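Local atomic coordinates of DUF4442 domain-containing protein (PDB entry 1SH8), a protein that is of unknown function but has a hotdog-type fold and is probably a thioesterase. Residues 27-32 and 96-101; 60-65 and 142-147; 67-72 and 78-83; 109-114 and 119-124; 126-129 and 135-138. All blocks are in the same frame, centred on the assembly; numbering follows the deposited sequence.

Contact 1: 27-32 and 96-101; sequences RAEVLE and DIRVEA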
# COMPACT_ATOMS: atom_id res chain seq x y z
N ARG A 27 6.14 -9.60 -11.23
CA ARG A 27 6.04 -10.78 -12.07
C ARG A 27 5.35 -11.94 -11.35
O ARG A 27 5.54 -12.14 -10.15
CB ARG A 27 7.43 -11.22 -12.53
CG ARG A 27 8.16 -10.16 -13.33
CD ARG A 27 7.60 -10.05 -14.73
NE ARG A 27 7.91 -11.25 -15.50
CZ ARG A 27 7.42 -11.52 -16.70
NH1 ARG A 27 6.58 -10.68 -17.30
NH2 ARG A 27 7.77 -12.65 -17.31
N ALA A 28 4.54 -12.69 -12.09
CA ALA A 28 3.85 -13.84 -11.53
C ALA A 28 4.71 -15.06 -11.83
O ALA A 28 5.06 -15.30 -12.98
CB ALA A 28 2.48 -14.01 -12.17
N GLU A 29 5.07 -15.82 -10.80
CA GLU A 29 5.87 -17.02 -11.00
C GLU A 29 4.95 -18.22 -11.21
O GLU A 29 5.20 -19.06 -12.07
CB GLU A 29 6.81 -17.25 -9.82
CG GLU A 29 7.84 -16.14 -9.65
CD GLU A 29 8.97 -16.51 -8.71
OE1 GLU A 29 8.80 -17.42 -7.87
OE2 GLU A 29 10.04 -15.86 -8.80
N VAL A 30 3.89 -18.29 -10.41
CA VAL A 30 2.91 -19.37 -10.52
C VAL A 30 1.50 -18.80 -10.35
O VAL A 30 1.26 -18.00 -9.45
CB VAL A 30 3.12 -20.47 -9.46
CG1 VAL A 30 1.99 -21.49 -9.52
CG2 VAL A 30 4.46 -21.17 -9.69
N LEU A 31 0.59 -19.22 -11.22
CA LEU A 31 -0.80 -18.79 -11.17
C LEU A 31 -1.68 -19.99 -11.49
O LEU A 31 -1.77 -20.42 -12.64
CB LEU A 31 -1.07 -17.67 -12.19
CG LEU A 31 -0.40 -16.33 -11.91
CD1 LEU A 31 -0.63 -15.40 -13.09
CD2 LEU A 31 -0.95 -15.72 -10.63
N GLU A 32 -2.33 -20.54 -10.47
CA GLU A 32 -3.19 -21.70 -10.66
C GLU A 32 -4.39 -21.55 -9.73
O GLU A 32 -4.36 -20.76 -8.78
CB GLU A 32 -2.43 -22.98 -10.31
CG GLU A 32 -1.04 -23.06 -10.93
CD GLU A 32 -0.29 -24.33 -10.55
OE1 GLU A 32 -0.34 -24.73 -9.37
OE2 GLU A 32 0.37 -24.90 -11.44
N ASP A 96 15.23 -9.07 -4.70
CA ASP A 96 13.88 -9.41 -5.13
C ASP A 96 13.11 -10.02 -3.96
O ASP A 96 13.65 -10.80 -3.17
CB ASP A 96 13.92 -10.41 -6.28
CG ASP A 96 14.51 -9.82 -7.55
OD1 ASP A 96 14.77 -8.61 -7.58
OD2 ASP A 96 14.71 -10.59 -8.52
N ILE A 97 11.83 -9.65 -3.86
CA ILE A 97 10.97 -10.12 -2.78
C ILE A 97 9.81 -10.92 -3.36
O ILE A 97 9.28 -10.56 -4.42
CB ILE A 97 10.44 -8.92 -1.97
CG1 ILE A 97 11.61 -8.04 -1.51
CG2 ILE A 97 9.64 -9.40 -0.77
CD1 ILE A 97 12.63 -8.74 -0.62
N ARG A 98 9.41 -11.99 -2.68
CA ARG A 98 8.32 -12.83 -3.16
C ARG A 98 7.25 -13.06 -2.11
O ARG A 98 7.44 -12.82 -0.91
CB ARG A 98 8.83 -14.21 -3.61
CG ARG A 98 9.84 -14.19 -4.74
CD ARG A 98 10.05 -15.61 -5.28
NE ARG A 98 10.62 -16.52 -4.27
CZ ARG A 98 10.78 -17.83 -4.45
NH1 ARG A 98 10.43 -18.40 -5.59
NH2 ARG A 98 11.32 -18.57 -3.48
N VAL A 99 6.11 -13.56 -2.58
CA VAL A 99 4.99 -13.89 -1.72
C VAL A 99 4.19 -14.99 -2.40
O VAL A 99 4.14 -15.08 -3.63
CB VAL A 99 4.06 -12.66 -1.51
CG1 VAL A 99 3.38 -12.28 -2.82
CG2 VAL A 99 3.01 -12.99 -0.44
N GLU A 100 3.59 -15.86 -1.59
CA GLU A 100 2.73 -16.89 -2.13
C GLU A 100 1.47 -16.90 -1.28
O GLU A 100 1.49 -16.51 -0.11
CB GLU A 100 3.42 -18.27 -2.18
CG GLU A 100 3.95 -18.84 -0.90
CD GLU A 100 4.90 -20.03 -1.16
OE1 GLU A 100 4.51 -20.96 -1.89
OE2 GLU A 100 6.03 -20.03 -0.63
N ALA A 101 0.36 -17.29 -1.89
CA ALA A 101 -0.92 -17.30 -1.19
C ALA A 101 -1.77 -18.42 -1.75
O ALA A 101 -1.64 -18.78 -2.92
CB ALA A 101 -1.62 -15.96 -1.36
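E29 and R98 form the whole of this contact, a salt bridge between two strands that do not lie side by side. Their CA atoms are 9.2 Å apart, and only the long side chains span the gap. E29 OE1 accepts from R98 NH1 at 3.0 Å. The bond is fairly straight, with an N-H...O angle of 156°. It uses the syn lone pair of OE1, and the oxygen lies close to the guanidinium plane, at its edge. The carboxylate and guanidinium planes are turned 64° apart, so the bridge is single and not a paired, flat one. The E29 chain runs extended beyond CG. The R98 chain bends about its CG-CD bond (chi3 -63°), which carries NH1 round to the carboxylate.

The tight part is small. Beside the bond, R98 CD lies 3.4 Å from E29 OE1 and 3.5 Å from E29 OE2, so the methylene group sits against both oxygens. Beyond this pair the segments make no contact, and R98 is exposed to solvent. The carboxylate has further partners on the strand in between: OE1 also bridges to R37 and OE2 to R39. Three arginines thus gather round one acid, which probably stabilises its negative charge.

E29 and V30 both face R37 and form a classic beta bulge, where the strand turns a corner. The arrangement is a surface charge cluster laid across the middle strand 35-40 of a three-stranded antiparallel sheet, with 27-32 and 97-102 on its flanks.

Contact 2: 60-65 and 142-147; sequences LAELPG and ALYQLR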
# COMPACT_ATOMS: atom_id res chain seq x y z
N LEU A 60 3.03 -5.84 -3.52
CA LEU A 60 3.33 -7.27 -3.60
C LEU A 60 2.43 -8.08 -2.66
O LEU A 60 1.93 -9.13 -3.03
CB LEU A 60 4.79 -7.53 -3.24
CG LEU A 60 5.19 -9.01 -3.21
CD1 LEU A 60 5.02 -9.61 -4.60
CD2 LEU A 60 6.63 -9.15 -2.75
N ALA A 61 2.25 -7.57 -1.44
CA ALA A 61 1.43 -8.25 -0.44
C ALA A 61 -0.07 -8.19 -0.72
O ALA A 61 -0.80 -9.11 -0.36
CB ALA A 61 1.71 -7.65 0.94
N GLU A 62 -0.51 -7.13 -1.38
CA GLU A 62 -1.93 -6.92 -1.68
C GLU A 62 -2.45 -7.65 -2.92
O GLU A 62 -3.58 -8.17 -2.92
CB GLU A 62 -2.19 -5.41 -1.82
CG GLU A 62 -3.65 -4.97 -1.89
CD GLU A 62 -4.34 -5.26 -3.23
OE1 GLU A 62 -3.68 -5.22 -4.29
OE2 GLU A 62 -5.57 -5.50 -3.21
N LEU A 63 -1.64 -7.70 -3.97
CA LEU A 63 -2.06 -8.30 -5.24
C LEU A 63 -2.51 -9.76 -5.21
O LEU A 63 -3.34 -10.15 -6.03
CB LEU A 63 -0.96 -8.11 -6.29
CG LEU A 63 -1.49 -8.08 -7.72
CD1 LEU A 63 -2.36 -6.84 -7.90
CD2 LEU A 63 -0.34 -8.05 -8.71
N PRO A 64 -1.98 -10.58 -4.28
CA PRO A 64 -2.44 -11.98 -4.26
C PRO A 64 -3.96 -12.12 -4.17
O PRO A 64 -4.52 -13.11 -4.63
CB PRO A 64 -1.72 -12.56 -3.05
CG PRO A 64 -0.40 -11.85 -3.11
CD PRO A 64 -0.82 -10.40 -3.40
N GLY A 65 -4.62 -11.13 -3.56
CA GLY A 65 -6.07 -11.19 -3.46
C GLY A 65 -6.70 -11.17 -4.84
O GLY A 65 -7.64 -11.91 -5.12
N ALA A 142 -4.99 -9.30 5.34
CA ALA A 142 -5.95 -8.52 4.56
C ALA A 142 -7.32 -9.17 4.40
O ALA A 142 -7.44 -10.39 4.38
CB ALA A 142 -5.36 -8.24 3.19
N LEU A 143 -8.33 -8.32 4.27
CA LEU A 143 -9.71 -8.76 4.09
C LEU A 143 -10.17 -8.31 2.71
O LEU A 143 -10.11 -7.13 2.38
CB LEU A 143 -10.63 -8.15 5.15
CG LEU A 143 -12.12 -8.53 5.08
CD1 LEU A 143 -12.30 -10.03 5.32
CD2 LEU A 143 -12.89 -7.73 6.11
N TYR A 144 -10.63 -9.27 1.91
CA TYR A 144 -11.12 -9.02 0.57
C TYR A 144 -12.57 -9.41 0.49
O TYR A 144 -13.07 -10.19 1.30
CB TYR A 144 -10.35 -9.86 -0.46
CG TYR A 144 -8.89 -9.55 -0.54
CD1 TYR A 144 -8.41 -8.56 -1.41
CD2 TYR A 144 -7.97 -10.22 0.27
CE1 TYR A 144 -7.05 -8.25 -1.47
CE2 TYR A 144 -6.61 -9.92 0.22
CZ TYR A 144 -6.16 -8.93 -0.65
OH TYR A 144 -4.82 -8.61 -0.68
N GLN A 145 -13.24 -8.90 -0.53
CA GLN A 145 -14.63 -9.23 -0.75
C GLN A 145 -14.75 -9.64 -2.22
O GLN A 145 -14.19 -8.98 -3.09
CB GLN A 145 -15.50 -8.01 -0.48
CG GLN A 145 -16.81 -8.31 0.20
CD GLN A 145 -17.59 -7.05 0.49
OE1 GLN A 145 -18.06 -6.38 -0.43
NE2 GLN A 145 -17.72 -6.71 1.76
N LEU A 146 -15.43 -10.76 -2.46
CA LEU A 146 -15.68 -11.23 -3.83
C LEU A 146 -17.11 -10.72 -4.06
O LEU A 146 -18.02 -11.07 -3.31
CB LEU A 146 -15.65 -12.76 -3.90
CG LEU A 146 -15.90 -13.38 -5.28
CD1 LEU A 146 -14.76 -12.99 -6.23
CD2 LEU A 146 -15.99 -14.89 -5.15
N ARG A 147 -17.30 -9.88 -5.07
CA ARG A 147 -18.63 -9.32 -5.32
C ARG A 147 -19.14 -9.59 -6.71
O ARG A 147 -18.37 -9.66 -7.67
CB ARG A 147 -18.60 -7.81 -5.10
CG ARG A 147 -18.12 -7.37 -3.72
CD ARG A 147 -18.06 -5.86 -3.62
NE ARG A 147 -19.36 -5.23 -3.86
CZ ARG A 147 -20.36 -5.20 -2.98
NH1 ARG A 147 -20.22 -5.76 -1.78
NH2 ARG A 147 -21.50 -4.60 -3.29
O HOH W 1 -2.97 -10.15 0.86
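Y144 buries the most surface here, and G65 and E62 are the residues it meets. Y144 OH donates to E62 O at 2.6 Å. The bond lies in the carbonyl plane and falls on a lone pair, at a C=O...donor angle of 120°. E62 O also accepts from G65 N at 3.2 Å, so two donors grip it. With CG anti to its carbonyl carbon (chi1 -63°), the Y144 side chain reaches from the strand to the point where helix 54-62 gives way to helix 64-72.

G65 lies over one face of the ring. Its CA is 3.8 Å from the Y144 ring centroid and slightly toward the rim, a CH-pi contact. With no side chain at G65, the backbone can lie directly on the ring. Strand 136-148 is the middle strand of its sheet, and 60-65 belongs to the central helical part round which the curved antiparallel sheet wraps in a hotdog fold. The Y144 ring also meets the ring of Y123 on the neighbouring strand, with planes slightly inclined.

E62 touches the ring at its edge. E62 OE2 comes within 3.6 Å of Y144 CE1, in the ring plane, because the chain bends at chi2 (-75°). The other oxygen, OE1, is bonded to Y53 OH of the second subunit. A water also lies at the ring edge. It donates to A61 O at 2.7 Å and to Y144 OH at 2.9 Å, so the buried hydroxyl is held by both the carbonyl and the water.

Contact 3: 67-72 and 78-83; sequences ALFLTS and FYPIVK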
# COMPACT_ATOMS: atom_id res chain seq x y z
N ALA A 67 -4.94 -11.79 -7.72
CA ALA A 67 -4.39 -12.89 -8.52
C ALA A 67 -5.16 -14.19 -8.26
O ALA A 67 -5.48 -14.91 -9.20
CB ALA A 67 -2.90 -13.07 -8.21
N LEU A 68 -5.44 -14.48 -6.99
CA LEU A 68 -6.20 -15.69 -6.64
C LEU A 68 -7.60 -15.61 -7.26
O LEU A 68 -8.16 -16.61 -7.69
CB LEU A 68 -6.30 -15.85 -5.12
CG LEU A 68 -5.09 -16.50 -4.45
CD1 LEU A 68 -5.16 -16.29 -2.94
CD2 LEU A 68 -5.05 -17.98 -4.80
N PHE A 69 -8.16 -14.41 -7.29
CA PHE A 69 -9.48 -14.19 -7.89
C PHE A 69 -9.42 -14.56 -9.38
O PHE A 69 -10.30 -15.26 -9.89
CB PHE A 69 -9.88 -12.72 -7.73
CG PHE A 69 -10.83 -12.22 -8.80
CD1 PHE A 69 -12.19 -12.52 -8.74
CD2 PHE A 69 -10.36 -11.47 -9.87
CE1 PHE A 69 -13.06 -12.08 -9.73
CE2 PHE A 69 -11.22 -11.03 -10.87
CZ PHE A 69 -12.58 -11.33 -10.80
N LEU A 70 -8.38 -14.10 -10.06
CA LEU A 70 -8.21 -14.38 -11.49
C LEU A 70 -8.01 -15.87 -11.78
O LEU A 70 -8.45 -16.37 -12.82
CB LEU A 70 -7.01 -13.60 -12.05
CG LEU A 70 -7.20 -12.10 -12.26
CD1 LEU A 70 -5.87 -11.47 -12.63
CD2 LEU A 70 -8.24 -11.86 -13.36
N THR A 71 -7.34 -16.59 -10.88
CA THR A 71 -7.11 -18.01 -11.12
C THR A 71 -8.17 -18.93 -10.54
O THR A 71 -8.25 -20.10 -10.93
CB THR A 71 -5.76 -18.47 -10.54
OG1 THR A 71 -5.82 -18.45 -9.11
CG2 THR A 71 -4.62 -17.59 -11.03
N SER A 72 -8.99 -18.42 -9.64
CA SER A 72 -9.96 -19.27 -8.96
C SER A 72 -11.45 -19.04 -9.19
O SER A 72 -12.26 -19.94 -8.96
CB SER A 72 -9.68 -19.24 -7.46
OG SER A 72 -8.29 -19.35 -7.21
N PHE A 78 -17.80 -12.01 -11.28
CA PHE A 78 -17.43 -11.38 -10.01
C PHE A 78 -16.23 -10.46 -10.18
O PHE A 78 -15.55 -10.47 -11.20
CB PHE A 78 -17.04 -12.45 -8.98
CG PHE A 78 -18.09 -13.47 -8.71
CD1 PHE A 78 -19.27 -13.13 -8.06
CD2 PHE A 78 -17.90 -14.79 -9.10
CE1 PHE A 78 -20.25 -14.08 -7.80
CE2 PHE A 78 -18.87 -15.76 -8.85
CZ PHE A 78 -20.04 -15.41 -8.19
N TYR A 79 -15.96 -9.68 -9.14
CA TYR A 79 -14.79 -8.81 -9.11
C TYR A 79 -14.40 -8.73 -7.65
O TYR A 79 -15.24 -8.85 -6.76
CB TYR A 79 -15.09 -7.42 -9.68
CG TYR A 79 -16.05 -6.59 -8.87
CD1 TYR A 79 -15.59 -5.70 -7.90
CD2 TYR A 79 -17.42 -6.66 -9.10
CE1 TYR A 79 -16.47 -4.90 -7.18
CE2 TYR A 79 -18.31 -5.87 -8.39
CZ TYR A 79 -17.83 -4.99 -7.43
OH TYR A 79 -18.73 -4.20 -6.74
N PRO A 80 -13.09 -8.58 -7.38
CA PRO A 80 -12.64 -8.50 -6.00
C PRO A 80 -12.34 -7.06 -5.58
O PRO A 80 -12.07 -6.20 -6.42
CB PRO A 80 -11.37 -9.34 -6.02
CG PRO A 80 -10.76 -8.94 -7.36
CD PRO A 80 -11.97 -8.87 -8.30
N ILE A 81 -12.42 -6.81 -4.28
CA ILE A 81 -12.06 -5.50 -3.74
C ILE A 81 -11.39 -5.77 -2.41
O ILE A 81 -11.73 -6.74 -1.72
CB ILE A 81 -13.28 -4.57 -3.49
CG1 ILE A 81 -14.28 -5.26 -2.57
CG2 ILE A 81 -13.90 -4.15 -4.79
CD1 ILE A 81 -15.39 -4.33 -2.11
N VAL A 82 -10.43 -4.94 -2.05
CA VAL A 82 -9.77 -5.11 -0.77
C VAL A 82 -10.49 -4.17 0.20
O VAL A 82 -10.73 -3.01 -0.14
CB VAL A 82 -8.25 -4.80 -0.87
CG1 VAL A 82 -8.01 -3.40 -1.42
CG2 VAL A 82 -7.60 -4.97 0.50
N LYS A 83 -10.86 -4.68 1.37
CA LYS A 83 -11.58 -3.87 2.36
C LYS A 83 -10.65 -3.22 3.37
O LYS A 83 -10.81 -2.04 3.70
CB LYS A 83 -12.60 -4.74 3.11
CG LYS A 83 -13.65 -5.39 2.22
CD LYS A 83 -14.36 -4.38 1.33
CE LYS A 83 -15.07 -3.30 2.14
NZ LYS A 83 -15.74 -2.31 1.26
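F69 and P80 carry the contact through a CH-pi interaction. P80 CD sits over the centre of the F69 ring, 3.3 Å from the centroid and only 6° off the ring normal. The two side chains cross at about a right angle. F69 CG is anti to the backbone N (chi1 153°), which turns the ring out from the helix to meet the proline.

One polar atom, F78 O, meets the ring at its edge. F78 O lies near the ring plane, 3.1 Å from F69 CZ. The same carbonyl is close to the neighbouring ring carbon, so it faces the CE1-CZ side of the ring.

Apolar contacts complete the packing. F78 CB lies 4.1 Å from F69 CE1, while the F78 ring itself leads away. F69 also touches Y123 and L146, so its ring is set in the buried interior. On the far side of the strand, I49 of the second subunit packs on Y79.

Helix 67-72 and strand 78-83 run nearly antiparallel, at 164°, with their axes 8.7 Å apart. This is the helix-to-sheet packing of a hotdog fold, with the end of the central helical segment lying against a strand at the edge of this chain's own sheet, which the second subunit meets.

Contact 4: 109-114 and 119-124; sequences RQLETE and GKAEYS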
# COMPACT_ATOMS: atom_id res chain seq x y z
N ARG A 109 -15.23 -23.03 -3.36
CA ARG A 109 -16.63 -23.39 -3.57
C ARG A 109 -17.56 -22.59 -2.65
O ARG A 109 -18.59 -22.08 -3.09
CB ARG A 109 -16.86 -24.89 -3.34
CG ARG A 109 -16.43 -25.75 -4.52
CD ARG A 109 -16.97 -27.17 -4.37
NE ARG A 109 -16.29 -27.92 -3.32
CZ ARG A 109 -15.07 -28.45 -3.44
NH1 ARG A 109 -14.40 -28.31 -4.57
NH2 ARG A 109 -14.54 -29.10 -2.42
N GLN A 110 -17.19 -22.48 -1.38
CA GLN A 110 -18.00 -21.73 -0.42
C GLN A 110 -18.14 -20.27 -0.85
O GLN A 110 -19.23 -19.71 -0.84
CB GLN A 110 -17.36 -21.78 0.97
CG GLN A 110 -17.07 -23.18 1.47
CD GLN A 110 -16.51 -23.18 2.89
OE1 GLN A 110 -15.65 -22.37 3.23
NE2 GLN A 110 -17.01 -24.09 3.72
N LEU A 111 -17.02 -19.67 -1.24
CA LEU A 111 -17.01 -18.27 -1.66
C LEU A 111 -17.87 -17.99 -2.89
O LEU A 111 -18.65 -17.03 -2.89
CB LEU A 111 -15.57 -17.81 -1.91
CG LEU A 111 -14.71 -17.67 -0.65
CD1 LEU A 111 -13.24 -17.60 -1.02
CD2 LEU A 111 -15.15 -16.43 0.12
N GLU A 112 -17.73 -18.80 -3.93
CA GLU A 112 -18.52 -18.57 -5.14
C GLU A 112 -20.01 -18.78 -4.89
O GLU A 112 -20.85 -18.07 -5.44
CB GLU A 112 -18.05 -19.47 -6.28
CG GLU A 112 -17.92 -20.92 -5.92
CD GLU A 112 -17.34 -21.74 -7.07
OE1 GLU A 112 -16.32 -21.31 -7.65
OE2 GLU A 112 -17.91 -22.82 -7.37
N THR A 113 -20.32 -19.75 -4.04
CA THR A 113 -21.71 -20.04 -3.70
C THR A 113 -22.32 -18.84 -2.97
O THR A 113 -23.37 -18.33 -3.37
CB THR A 113 -21.82 -21.28 -2.81
OG1 THR A 113 -21.48 -22.44 -3.58
CG2 THR A 113 -23.23 -21.43 -2.25
N GLU A 114 -21.64 -18.40 -1.91
CA GLU A 114 -22.12 -17.26 -1.13
C GLU A 114 -22.16 -15.96 -1.93
O GLU A 114 -23.10 -15.18 -1.80
CB GLU A 114 -21.24 -17.10 0.11
CG GLU A 114 -21.50 -15.83 0.90
CD GLU A 114 -20.68 -15.79 2.17
OE1 GLU A 114 -19.53 -16.27 2.15
OE2 GLU A 114 -21.18 -15.26 3.18
N GLY A 119 -24.49 -12.05 -3.28
CA GLY A 119 -23.91 -10.90 -3.94
C GLY A 119 -22.49 -10.57 -3.50
O GLY A 119 -21.79 -9.83 -4.19
N LYS A 120 -22.07 -11.09 -2.35
CA LYS A 120 -20.73 -10.84 -1.85
C LYS A 120 -20.31 -11.90 -0.83
O LYS A 120 -21.15 -12.53 -0.18
CB LYS A 120 -20.64 -9.46 -1.20
CG LYS A 120 -21.44 -9.32 0.09
CD LYS A 120 -21.28 -7.93 0.68
CE LYS A 120 -22.07 -7.79 1.98
NZ LYS A 120 -21.86 -6.45 2.60
N ALA A 121 -18.99 -12.09 -0.72
CA ALA A 121 -18.41 -13.06 0.20
C ALA A 121 -17.01 -12.58 0.55
O ALA A 121 -16.29 -12.12 -0.33
CB ALA A 121 -18.35 -14.43 -0.45
N GLU A 122 -16.63 -12.69 1.81
CA GLU A 122 -15.30 -12.24 2.24
C GLU A 122 -14.29 -13.37 2.36
O GLU A 122 -14.63 -14.49 2.73
CB GLU A 122 -15.36 -11.58 3.62
CG GLU A 122 -16.34 -10.45 3.82
CD GLU A 122 -16.31 -9.94 5.26
OE1 GLU A 122 -16.07 -10.77 6.18
OE2 GLU A 122 -16.52 -8.73 5.49
N TYR A 123 -13.04 -13.06 2.06
CA TYR A 123 -11.96 -14.01 2.24
C TYR A 123 -10.75 -13.21 2.73
O TYR A 123 -10.55 -12.06 2.33
CB TYR A 123 -11.65 -14.81 0.96
CG TYR A 123 -11.22 -14.03 -0.27
CD1 TYR A 123 -9.86 -13.91 -0.61
CD2 TYR A 123 -12.16 -13.46 -1.12
CE1 TYR A 123 -9.47 -13.24 -1.78
CE2 TYR A 123 -11.78 -12.80 -2.29
CZ TYR A 123 -10.44 -12.69 -2.61
OH TYR A 123 -10.08 -12.04 -3.77
N SER A 124 -9.97 -13.80 3.63
CA SER A 124 -8.80 -13.12 4.16
C SER A 124 -7.53 -13.87 3.80
O SER A 124 -7.56 -15.07 3.51
CB SER A 124 -8.91 -12.99 5.67
OG SER A 124 -9.05 -14.26 6.29
O HOH W 2 -22.22 -12.66 2.14
O HOH W 3 -16.50 -16.11 3.84
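L111 and E114 reach the strand by different torsions. L111 CG is anti to the carbonyl carbon (chi1 -71°), and E114 CG is anti to the backbone N (chi1 171°) with the rest of its chain extended. Both side chains leave the helix at a slant, and their ends arrive over A121. The motif is a helix-turn-strand connection in which helix 105-118 packs back on strand 120-130, an outer strand of its sheet. G119 makes the turn with a positive phi (93°).

A121 is the centre of the packing. The backbones come nearest here, L111 CA to A121 CA, and the alanine methyl group is held by three groups. L111 O is 3.6 Å from A121 CB, and L111 CD2 is 3.8 Å from A121 CB. E114 OE1 comes within 3.4 Å of A121 CB. The two branches of L111 divide further along the strand. CD1 rests on Y123 CB, crossing that side chain at about a right angle, while L111 CD2 lies 3.3 Å from E122 O. The hydroxyl of Y123 bonds to G65 O, so Y123 links this strand to helix 64-72.

The E114 end is polar and partly exposed. CG and the carboxylate pass alongside the strand backbone, and waters fill in where direct bonds are lacking. One donates to E122 O, with only a weak bond to E114 OE1. The other donates to both sides, 3.0 Å from E114 OE2 and 2.6 Å from K120 O.

Contact 5: 126-129 and 135-138; sequences ELQL and EVVA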
# COMPACT_ATOMS: atom_id res chain seq x y z
N GLU A 126 -3.30 -14.07 5.09
CA GLU A 126 -2.26 -13.71 6.05
C GLU A 126 -0.99 -14.23 5.41
O GLU A 126 -0.72 -15.44 5.44
CB GLU A 126 -2.52 -14.37 7.40
CG GLU A 126 -3.79 -13.86 8.07
CD GLU A 126 -4.10 -14.59 9.35
OE1 GLU A 126 -3.46 -14.31 10.38
OE2 GLU A 126 -5.00 -15.46 9.32
N LEU A 127 -0.21 -13.32 4.85
CA LEU A 127 0.98 -13.68 4.10
C LEU A 127 2.32 -13.18 4.63
O LEU A 127 2.38 -12.24 5.42
CB LEU A 127 0.83 -13.15 2.67
CG LEU A 127 -0.55 -13.27 2.02
CD1 LEU A 127 -0.53 -12.62 0.64
CD2 LEU A 127 -0.97 -14.73 1.93
N GLN A 128 3.38 -13.82 4.15
CA GLN A 128 4.74 -13.45 4.50
C GLN A 128 5.47 -13.13 3.21
O GLN A 128 5.35 -13.85 2.21
CB GLN A 128 5.48 -14.61 5.17
CG GLN A 128 4.89 -15.08 6.47
CD GLN A 128 5.81 -16.06 7.18
OE1 GLN A 128 6.29 -17.01 6.58
NE2 GLN A 128 6.05 -15.81 8.46
N LEU A 129 6.22 -12.03 3.22
CA LEU A 129 7.01 -11.64 2.06
C LEU A 129 8.43 -12.02 2.43
O LEU A 129 8.89 -11.72 3.53
CB LEU A 129 6.91 -10.13 1.82
CG LEU A 129 5.70 -9.64 1.02
CD1 LEU A 129 4.40 -10.15 1.63
CD2 LEU A 129 5.73 -8.11 0.98
N GLU A 135 14.36 -14.95 4.23
CA GLU A 135 14.09 -14.14 5.42
C GLU A 135 12.76 -13.42 5.24
O GLU A 135 12.46 -12.90 4.17
CB GLU A 135 15.18 -13.08 5.65
CG GLU A 135 16.52 -13.61 6.13
CD GLU A 135 16.42 -14.40 7.42
OE1 GLU A 135 15.82 -13.92 8.40
OE2 GLU A 135 16.96 -15.53 7.46
N VAL A 136 11.96 -13.38 6.30
CA VAL A 136 10.67 -12.70 6.27
C VAL A 136 10.90 -11.21 6.46
O VAL A 136 11.28 -10.76 7.54
CB VAL A 136 9.75 -13.25 7.37
CG1 VAL A 136 8.43 -12.48 7.40
CG2 VAL A 136 9.49 -14.73 7.12
N VAL A 137 10.67 -10.43 5.41
CA VAL A 137 10.89 -8.99 5.48
C VAL A 137 9.65 -8.20 5.89
O VAL A 137 9.76 -7.08 6.40
CB VAL A 137 11.42 -8.45 4.13
CG1 VAL A 137 12.73 -9.15 3.77
CG2 VAL A 137 10.38 -8.63 3.03
N ALA A 138 8.48 -8.78 5.67
CA ALA A 138 7.22 -8.13 6.02
C ALA A 138 6.12 -9.19 6.08
O ALA A 138 6.24 -10.25 5.47
CB ALA A 138 6.86 -7.08 4.98
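L129 and A138 stand on the same face of the sheet, as the antiparallel hydrogen-bonded pair of this contact. Their side chains lie alongside each other at the edge of van der Waals range, with L129 CD2 4.3 Å from A138 CB. L129 is turned so that CG lies beside its backbone N, and its branches point to the helix, where L57, L60 and A61 receive them. Next to A138, V137 CG2 comes 4.0 Å from L129 CB.

The two segments belong to the beta hairpin 120-130 and 136-148 of the hotdog sheet. They meet near its turn. The strand axes are far from antiparallel there, at 115°, and the bonding is uneven. L129 N donates to A138 O at 2.9 Å, nearly straight at 174°. The return bond comes from V137 N, not A138 N, to L129 O, also at 2.9 Å. V136 CA lies 3.4 Å from L129 O, a CA-H...O contact.

On the exposed side, Q128 and V136 pass each other at an angle. The amide end of Q128 meets one methyl of V136, with Q128 NE2 3.8 Å from V136 CG2. The amide nitrogen is bonded to E139 OE2, which holds the amide end from the side of strand 136-148. E135 turns away and forms a salt bridge with R91.

How the contacts relate
From the N terminus, strand 27-32 comes first, and contact 1 closes a long loop at 96-101, across the middle strand 35-40. Contact 2 opens inside that loop, at 60-65, and closes only at 142-147, so the two cross. Contact 3 nests in both loops: the chain leaves helix 67-72 through a short loop and returns as strand 78-83. Contacts 4 and 5 follow in series after contact 1 and nest inside contact 2. They fold helix 109-114 onto strand 119-124, and 126-129 onto 135-138. Contact 2 ties the central helices to strand 136-148, whose neighbours are used by contacts 3, 4 and 5. Contacts 2 and 3 also touch the second subunit.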